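Transcriptional regulator, badm/rrf2 family (Thermincola potens, PDB 4CIC) regulates iron-sulfur cluster biogenesis as an IscR-type, Rrf2-family transcription factor, probably binding DNA through a helix-turn-helix motif. Local coordinates at the interface of chains A and B. Coordinates in Å, arbitrary orientation; residue numbers count along the deposited sequence, not the author numbering. Chains: chain A/B, Transcriptional regulator, badm/rrf2 family.

The interface of chains A and B. Residues chain A 15-16, 19, 80, 128, 131, 136, 139; chain B 112-113, 116-117, 119.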
# COMPACT_ATOMS: atom_id res chain seq x y z
N VAL A 15 -14.84 -4.53 -0.82
CA VAL A 15 -14.66 -5.57 0.17
C VAL A 15 -15.78 -5.58 1.20
O VAL A 15 -16.26 -6.66 1.56
CB VAL A 15 -13.27 -5.47 0.84
CG1 VAL A 15 -13.10 -6.54 1.93
CG2 VAL A 15 -12.21 -5.64 -0.23
N GLN A 16 -16.23 -4.41 1.66
CA GLN A 16 -17.35 -4.39 2.60
C GLN A 16 -18.58 -5.06 2.02
O GLN A 16 -19.28 -5.80 2.71
CB GLN A 16 -17.75 -2.97 3.01
CG GLN A 16 -16.88 -2.35 4.07
CD GLN A 16 -17.43 -1.01 4.52
OE1 GLN A 16 -17.19 0.02 3.90
NE2 GLN A 16 -18.20 -1.02 5.60
N PHE A 19 -18.11 -8.80 1.69
CA PHE A 19 -18.16 -9.44 3.00
C PHE A 19 -19.61 -9.52 3.51
O PHE A 19 -20.01 -10.53 4.10
CB PHE A 19 -17.25 -8.75 4.03
CG PHE A 19 -17.25 -9.43 5.36
CD1 PHE A 19 -16.75 -10.72 5.50
CD2 PHE A 19 -17.81 -8.81 6.47
CE1 PHE A 19 -16.79 -11.38 6.74
CE2 PHE A 19 -17.85 -9.46 7.69
CZ PHE A 19 -17.32 -10.74 7.82
N VAL A 80 -9.46 -11.91 -0.98
CA VAL A 80 -9.65 -10.46 -0.99
C VAL A 80 -8.93 -9.88 -2.21
O VAL A 80 -9.43 -8.96 -2.86
CB VAL A 80 -9.15 -9.81 0.31
CG1 VAL A 80 -9.28 -8.31 0.21
CG2 VAL A 80 -9.99 -10.31 1.48
N LEU A 128 -3.12 -9.97 0.68
CA LEU A 128 -4.51 -10.00 0.20
C LEU A 128 -4.87 -11.33 -0.46
O LEU A 128 -6.05 -11.71 -0.53
CB LEU A 128 -4.81 -8.84 -0.73
CG LEU A 128 -4.67 -7.45 -0.07
CD1 LEU A 128 -4.95 -6.36 -1.07
CD2 LEU A 128 -5.61 -7.35 1.12
N ILE A 131 -5.90 -14.10 2.42
CA ILE A 131 -7.14 -13.96 3.18
C ILE A 131 -8.33 -14.20 2.27
O ILE A 131 -8.46 -13.55 1.24
CB ILE A 131 -7.26 -12.53 3.77
CG1 ILE A 131 -6.10 -12.27 4.74
CG2 ILE A 131 -8.59 -12.32 4.48
CD1 ILE A 131 -5.88 -10.80 5.05
N MET A 136 -12.40 -14.21 6.72
CA MET A 136 -13.03 -13.03 7.31
C MET A 136 -14.29 -13.41 8.10
O MET A 136 -14.52 -12.89 9.20
CB MET A 136 -13.33 -11.99 6.21
CG MET A 136 -12.05 -11.34 5.59
SD MET A 136 -12.50 -10.27 4.23
CE MET A 136 -13.27 -8.89 5.06
N ASP A 139 -13.00 -14.80 11.42
CA ASP A 139 -12.55 -13.70 12.28
C ASP A 139 -13.72 -12.90 12.86
O ASP A 139 -13.70 -12.54 14.04
CB ASP A 139 -11.59 -12.79 11.52
CG ASP A 139 -10.23 -13.43 11.31
OD1 ASP A 139 -10.10 -14.66 11.53
OD2 ASP A 139 -9.28 -12.70 10.94
N VAL B 112 -14.24 -6.14 10.33
CA VAL B 112 -13.26 -7.11 9.86
C VAL B 112 -12.58 -6.60 8.60
O VAL B 112 -11.41 -6.90 8.37
CB VAL B 112 -13.88 -8.49 9.60
CG1 VAL B 112 -14.89 -8.38 8.50
CG2 VAL B 112 -12.81 -9.52 9.25
N THR B 113 -13.29 -5.81 7.78
CA THR B 113 -12.68 -5.25 6.56
C THR B 113 -11.53 -4.31 6.93
O THR B 113 -10.46 -4.36 6.32
CB THR B 113 -13.71 -4.50 5.68
OG1 THR B 113 -14.70 -5.43 5.22
CG2 THR B 113 -13.04 -3.85 4.47
N VAL B 116 -8.41 -6.16 7.76
CA VAL B 116 -7.64 -6.57 6.59
C VAL B 116 -6.69 -5.45 6.17
O VAL B 116 -5.50 -5.71 5.91
CB VAL B 116 -8.54 -6.92 5.39
CG1 VAL B 116 -7.70 -7.33 4.22
CG2 VAL B 116 -9.47 -8.07 5.74
N TRP B 117 -7.18 -4.22 6.15
CA TRP B 117 -6.29 -3.12 5.73
C TRP B 117 -5.20 -2.90 6.75
O TRP B 117 -4.10 -2.50 6.39
CB TRP B 117 -7.03 -1.80 5.49
CG TRP B 117 -8.21 -1.92 4.59
CD1 TRP B 117 -9.45 -1.40 4.82
CD2 TRP B 117 -8.28 -2.57 3.31
NE1 TRP B 117 -10.29 -1.70 3.77
CE2 TRP B 117 -9.61 -2.45 2.85
CE3 TRP B 117 -7.36 -3.28 2.54
CZ2 TRP B 117 -10.03 -2.96 1.63
CZ3 TRP B 117 -7.79 -3.81 1.32
CH2 TRP B 117 -9.12 -3.64 0.89
N LYS B 119 -3.72 -5.20 8.34
CA LYS B 119 -2.73 -6.22 8.00
C LYS B 119 -1.90 -5.81 6.79
O LYS B 119 -0.68 -6.04 6.75
CB LYS B 119 -3.40 -7.57 7.76
CG LYS B 119 -3.93 -8.23 9.01
CD LYS B 119 -4.68 -9.49 8.65
CE LYS B 119 -5.26 -10.18 9.86
NZ LYS B 119 -5.94 -11.44 9.44
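One face of the A:Phe19 ring is covered by a methyl group of the partner chain: B:Val112 CG1 sits 3.5 Å from the ring centroid, a CH-pi contact displaced toward the rim. The nearest ring atom, A:Phe19 CE2, lies 3.3 Å from B:Val112 CG1. B:Val112 reaches this position with CG1 in the crowded place between backbone N and carbonyl carbon (chi1 63°), while CG2 turns toward A:Met136. The indole of B:Trp117 has B:Thr113 O above one face near the rim; its CH2 meets A:Val15 CG2 tip to tip at 3.8 Å. The other A:Val15 branch, CG1, anti to the backbone N, crosses B:Thr113 obliquely and lies 3.7 Å from its CG2. An alanine in place of A:Phe19 would remove the aromatic face and would probably leave the B:Val112 methyl poorly packed, loosening this end of the contact.

Alongside B:Val112, A:Met136 bends at chi3 (71°), which brings the terminal methyl CE within 3.8 Å of B:Val112 CG1 and against B:Thr113 and B:Val116 CG2. B:Val116 divides its branches: CG2 faces that thioether, whereas CG1, anti to the backbone N (chi1 180°), packs 3.7 Å from A:Leu128 CD2. A:Ile131 passes B:Val116 in the opposite direction, its CD1 also touching the aliphatic part of B:Lys119. The extended lysine ends in a long salt bridge, B:Lys119 NZ to A:Asp139 OD2 at 3.9 Å; both residues are poorly ordered, so it probably holds the chains in register only weakly.

Cohesion in this patch is mainly apolar: beyond that ionic pair, no N or O of one chain reaches bonding distance of the other. Helix 112-129 of chain B inserts its first turns among helices 9-23 and 133-143, A:Leu128 near a helix end and the loop residue A:Ile131. The twofold twin repeats this packing, probably forming the functional dimer, as is usual in the Rrf2 family, and likely setting the spacing of its DNA-binding regions.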